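PDB 3TQE: malonyl-CoA-[acyl-carrier-protein] transacylase from Coxiella burnetii, which probably catalyses transfer of the malonyl group from malonyl-CoA to holo-acyl carrier protein, supplying malonyl-ACP for fatty acid synthesis. Local coordinates for residues I233-D237 and A250-Q254; Q158-P162 and V172-H176. All blocks are in the same frame, centred on the assembly; numbering follows the deposited sequence.

Contact 1: I233-D237 and A250-Q254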
loop_
_atom_site.group_PDB
_atom_site.type_symbol
_atom_site.label_atom_id
_atom_site.label_comp_id
_atom_site.label_asym_id
_atom_site.label_seq_id
_atom_site.Cartn_x
_atom_site.Cartn_y
_atom_site.Cartn_z
ATOM N N ILE A 233 9.879 -5.329 4.002
ATOM C CA ILE A 233 10.584 -5.031 2.776
ATOM C C ILE A 233 10.043 -3.727 2.229
ATOM O O ILE A 233 8.889 -3.645 1.835
ATOM C CB ILE A 233 10.399 -6.143 1.734
ATOM C CG1 ILE A 233 10.813 -7.493 2.275
ATOM C CG2 ILE A 233 11.148 -5.799 0.436
ATOM C CD1 ILE A 233 12.125 -7.538 2.828
ATOM N N HIS A 234 10.891 -2.712 2.172
ATOM C CA HIS A 234 10.466 -1.394 1.715
ATOM C C HIS A 234 10.311 -1.298 0.214
ATOM O O HIS A 234 11.059 -1.873 -0.551
ATOM C CB HIS A 234 11.466 -0.359 2.182
ATOM C CG HIS A 234 11.436 -0.149 3.647
ATOM N ND1 HIS A 234 10.584 0.760 4.241
ATOM C CD2 HIS A 234 12.095 -0.772 4.653
ATOM C CE1 HIS A 234 10.751 0.707 5.556
ATOM N NE2 HIS A 234 11.662 -0.212 5.829
ATOM N N ASN A 235 9.344 -0.495 -0.169
ATOM C CA ASN A 235 8.987 -0.290 -1.559
ATOM C C ASN A 235 10.084 0.312 -2.380
ATOM O O ASN A 235 10.159 0.062 -3.581
ATOM C CB ASN A 235 7.814 0.679 -1.653
ATOM C CG ASN A 235 6.504 0.106 -1.186
ATOM O OD1 ASN A 235 6.300 -1.124 -1.002
ATOM N ND2 ASN A 235 5.569 1.006 -1.042
ATOM N N VAL A 236 10.848 1.200 -1.772
ATOM C CA VAL A 236 11.729 2.035 -2.561
ATOM C C VAL A 236 12.965 1.299 -2.958
ATOM O O VAL A 236 13.491 1.533 -4.054
ATOM C CB VAL A 236 12.051 3.342 -1.815
ATOM C CG1 VAL A 236 12.862 3.090 -0.589
ATOM C CG2 VAL A 236 12.705 4.333 -2.719
ATOM N N ASP A 237 13.413 0.382 -2.103
ATOM C CA ASP A 237 14.674 -0.309 -2.314
ATOM C C ASP A 237 14.641 -1.821 -2.220
ATOM O O ASP A 237 15.664 -2.499 -2.412
ATOM C CB ASP A 237 15.731 0.276 -1.380
ATOM C CG ASP A 237 15.341 0.245 0.055
ATOM O OD1 ASP A 237 14.320 -0.380 0.393
ATOM O OD2 ASP A 237 16.029 0.923 0.861
ATOM N N ALA A 250 13.713 5.762 3.944
ATOM C CA ALA A 250 12.970 4.932 3.029
ATOM C C ALA A 250 11.544 5.423 2.859
ATOM O O ALA A 250 11.002 5.407 1.762
ATOM C CB ALA A 250 12.990 3.494 3.495
ATOM N N LEU A 251 10.943 5.858 3.946
ATOM C CA LEU A 251 9.568 6.342 3.905
ATOM C C LEU A 251 9.455 7.653 3.177
ATOM O O LEU A 251 8.480 7.904 2.478
ATOM C CB LEU A 251 8.980 6.480 5.301
ATOM C CG LEU A 251 8.791 5.148 6.020
ATOM C CD1 LEU A 251 8.438 5.425 7.463
ATOM C CD2 LEU A 251 7.720 4.273 5.324
ATOM N N ILE A 252 10.456 8.503 3.309
ATOM C CA ILE A 252 10.399 9.781 2.630
ATOM C C ILE A 252 10.696 9.582 1.145
ATOM O O ILE A 252 10.019 10.121 0.286
ATOM C CB ILE A 252 11.348 10.779 3.284
ATOM C CG1 ILE A 252 10.882 11.075 4.723
ATOM C CG2 ILE A 252 11.458 12.035 2.443
ATOM C CD1 ILE A 252 9.449 11.566 4.846
ATOM N N LYS A 253 11.704 8.786 0.830
ATOM C CA LYS A 253 12.037 8.520 -0.569
ATOM C C LYS A 253 10.904 7.822 -1.301
ATOM O O LYS A 253 10.738 7.995 -2.490
ATOM C CB LYS A 253 13.330 7.715 -0.654
ATOM C CG LYS A 253 13.953 7.659 -2.054
ATOM C CD LYS A 253 15.295 6.893 -2.030
ATOM C CE LYS A 253 15.955 6.866 -3.402
ATOM N NZ LYS A 253 17.301 6.189 -3.375
ATOM N N GLN A 254 10.127 7.027 -0.577
ATOM C CA GLN A 254 9.005 6.325 -1.156
ATOM C C GLN A 254 8.087 7.250 -1.907
ATOM O O GLN A 254 7.516 6.856 -2.900
ATOM C CB GLN A 254 8.223 5.622 -0.032
ATOM C CG GLN A 254 7.166 4.675 -0.496
ATOM C CD GLN A 254 6.054 4.517 0.531
ATOM O OE1 GLN A 254 5.511 5.483 1.050
ATOM N NE2 GLN A 254 5.692 3.295 0.790
HETATM O O HOH W 1 9.976 2.560 0.865
#
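The carbonyl O of A250 is gripped twice: Q254 N reaches it at 3.0 Å as a normal helical bond, and water 1 donates to it at 3.2 Å. The same water accepts V236 N at 3.1 Å, tying the 233-237 loop to helix 244-254 through one shared solvent molecule. This junction belongs to the larger subdomain of the FabD acyltransferase fold, beside the predicted catalytic S96 and H205. Two residues before V236, the CB of A250 sits over one face of the H234 imidazole, 4.0 Å from the ring centroid and 25° off its normal, a CH-pi contact. E99 fixes that ring by bonding ND1, and its other carboxylate oxygen takes N235 N.

The side chains of N235 and Q254 cross with their amide planes 28° apart. Q254 is held by R121 at OE1 and by the backbone O of S96 at NE2, while its own carbonyl O receives H205 ND1. In this family such a main-chain carbonyl is thought to orient the histidine, in place of the acid of a classical triad.

V236 forks over the helix. With chi1 at 67°, V236 CG1 falls between its backbone N and carbonyl carbon and lies 4.1 Å from A250 CB. The other branch, V236 CG2, crosses the extended K253 chain at about a right angle, meeting K253 CG at 3.6 Å.

Contact 2: Q158-P162 and V172-H176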
loop_
_atom_site.group_PDB
_atom_site.type_symbol
_atom_site.label_atom_id
_atom_site.label_comp_id
_atom_site.label_asym_id
_atom_site.label_seq_id
_atom_site.Cartn_x
_atom_site.Cartn_y
_atom_site.Cartn_z
ATOM N N GLN A 158 8.057 17.953 -19.128
ATOM C CA GLN A 158 7.215 17.687 -17.981
ATOM C C GLN A 158 7.680 16.412 -17.308
ATOM O O GLN A 158 8.619 15.761 -17.747
ATOM C CB GLN A 158 5.757 17.548 -18.429
ATOM C CG GLN A 158 5.153 18.827 -18.977
ATOM C CD GLN A 158 3.667 18.669 -19.166
ATOM O OE1 GLN A 158 3.244 17.922 -20.045
ATOM N NE2 GLN A 158 2.865 19.326 -18.316
ATOM N N VAL A 159 7.021 16.077 -16.206
ATOM C CA VAL A 159 7.309 14.865 -15.470
ATOM C C VAL A 159 6.317 13.780 -15.860
ATOM O O VAL A 159 5.111 13.976 -15.818
ATOM C CB VAL A 159 7.172 15.101 -13.956
ATOM C CG1 VAL A 159 7.336 13.803 -13.176
ATOM C CG2 VAL A 159 8.180 16.103 -13.502
ATOM N N VAL A 160 6.835 12.623 -16.204
ATOM C CA VAL A 160 6.018 11.427 -16.336
ATOM C C VAL A 160 6.943 10.244 -16.223
ATOM O O VAL A 160 7.950 10.168 -16.899
ATOM C CB VAL A 160 5.195 11.382 -17.640
ATOM C CG1 VAL A 160 6.090 11.556 -18.878
ATOM C CG2 VAL A 160 4.353 10.103 -17.727
ATOM N N GLN A 161 6.631 9.338 -15.312
ATOM C CA GLN A 161 7.479 8.195 -15.108
ATOM C C GLN A 161 6.756 7.063 -14.445
ATOM O O GLN A 161 5.710 7.266 -13.870
ATOM C CB GLN A 161 8.681 8.560 -14.271
ATOM C CG GLN A 161 8.421 9.224 -12.980
ATOM C CD GLN A 161 9.721 9.847 -12.439
ATOM O OE1 GLN A 161 10.242 10.837 -12.984
ATOM N NE2 GLN A 161 10.240 9.270 -11.399
ATOM N N PRO A 162 7.340 5.861 -14.502
ATOM C CA PRO A 162 6.799 4.750 -13.744
ATOM C C PRO A 162 6.728 5.082 -12.253
ATOM O O PRO A 162 7.650 5.662 -11.699
ATOM C CB PRO A 162 7.782 3.609 -14.049
ATOM C CG PRO A 162 8.353 3.957 -15.406
ATOM C CD PRO A 162 8.486 5.450 -15.333
ATOM N N VAL A 172 1.864 1.453 -13.277
ATOM C CA VAL A 172 1.199 2.756 -13.178
ATOM C C VAL A 172 2.250 3.827 -13.337
ATOM O O VAL A 172 3.327 3.739 -12.768
ATOM C CB VAL A 172 0.485 2.928 -11.836
ATOM C CG1 VAL A 172 -0.172 4.280 -11.738
ATOM C CG2 VAL A 172 -0.533 1.807 -11.632
ATOM N N ILE A 173 1.946 4.796 -14.195
ATOM C CA ILE A 173 2.776 5.967 -14.374
ATOM C C ILE A 173 2.144 7.168 -13.695
ATOM O O ILE A 173 0.959 7.189 -13.415
ATOM C CB ILE A 173 3.046 6.249 -15.869
ATOM C CG1 ILE A 173 1.762 6.603 -16.631
ATOM C CG2 ILE A 173 3.766 5.040 -16.479
ATOM C CD1 ILE A 173 2.004 7.158 -18.078
ATOM N N SER A 174 2.963 8.157 -13.419
ATOM C CA SER A 174 2.565 9.324 -12.684
ATOM C C SER A 174 3.292 10.542 -13.214
ATOM O O SER A 174 4.416 10.422 -13.669
ATOM C CB SER A 174 2.965 9.104 -11.232
ATOM O OG SER A 174 2.437 10.112 -10.439
ATOM N N GLY A 175 2.663 11.698 -13.107
ATOM C CA GLY A 175 3.326 12.941 -13.432
ATOM C C GLY A 175 2.330 14.018 -13.771
ATOM O O GLY A 175 1.193 14.018 -13.314
ATOM N N HIS A 176 2.779 14.946 -14.582
ATOM C CA HIS A 176 1.883 15.969 -15.050
ATOM C C HIS A 176 0.788 15.381 -15.898
ATOM O O HIS A 176 1.040 14.467 -16.684
ATOM C CB HIS A 176 2.635 16.981 -15.877
ATOM C CG HIS A 176 3.541 17.831 -15.067
ATOM N ND1 HIS A 176 4.911 17.738 -15.137
ATOM C CD2 HIS A 176 3.265 18.792 -14.155
ATOM C CE1 HIS A 176 5.441 18.616 -14.303
ATOM N NE2 HIS A 176 4.462 19.283 -13.714
#
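V159 and H176 bond to each other twice. The backbone N of H176 donates to V159 O at 2.8 Å, and V159 N returns a nearly straight bond (176°) to H176 ND1 at 2.9 Å, arriving at the imidazole edge, near the ring plane. The ring nitrogen thus stands where a strand carbonyl would, carrying the pairing of the beta hairpin 160-167/170-174 one step past its regular end. The hairpin supplies the second and third strands, in chain order, of the ferredoxin-like smaller subdomain; 170-174 lies inside its sheet, and H176 is the N-cap residue of helix 177-189.

Q161 and S174 make the antiparallel hydrogen-bonded pair: Q161 N to S174 O is 3.0 Å and S174 N to Q161 O is 2.9 Å. Between these pairs, G175 brings its CA to 3.2 Å from V159 O; a CB there would run into V159 O and V160 CA, and the backbone angles alone demand glycine.

V160 and I173 run side by side, covered by helices 144-155 and 177-189. With chi1 at 55°, V160 places CG2 anti to its backbone N, where it meets I173 CD1 at 3.8 Å. Q161 and S174 occupy the other face, where S174 OG, in the conformer given, bonds S204 O.

At the open end of the hairpin the Q158 amide lies within 8° of parallel to the H176 ring, its NE2 3.4 Å from H176 CB. R182 and E178 bond its oxygen and nitrogen, setting its rotation. Because ND1 accepts a backbone N-H, a neutral H176 would be expected to carry its proton on NE2.

Overall arrangement
Contact 1 and contact 2 lie in different subdomains, the first in the larger lobe and the second in the ferredoxin-like one. Their centres are 18 Å apart and their nearest atoms about 9 Å. The predicted active site links them. From contact 1, the side chain of N235 comes about 4 Å from that of S96, and Q254 comes equally near H205. From contact 2, the S174 side chain, in the conformer given, stands about 6 Å from that of H205. A bound glycine lies in the pocket with S96, R121, S204 and H205, about 6 Å from the side chain of Q254 and 7 Å from that of V172.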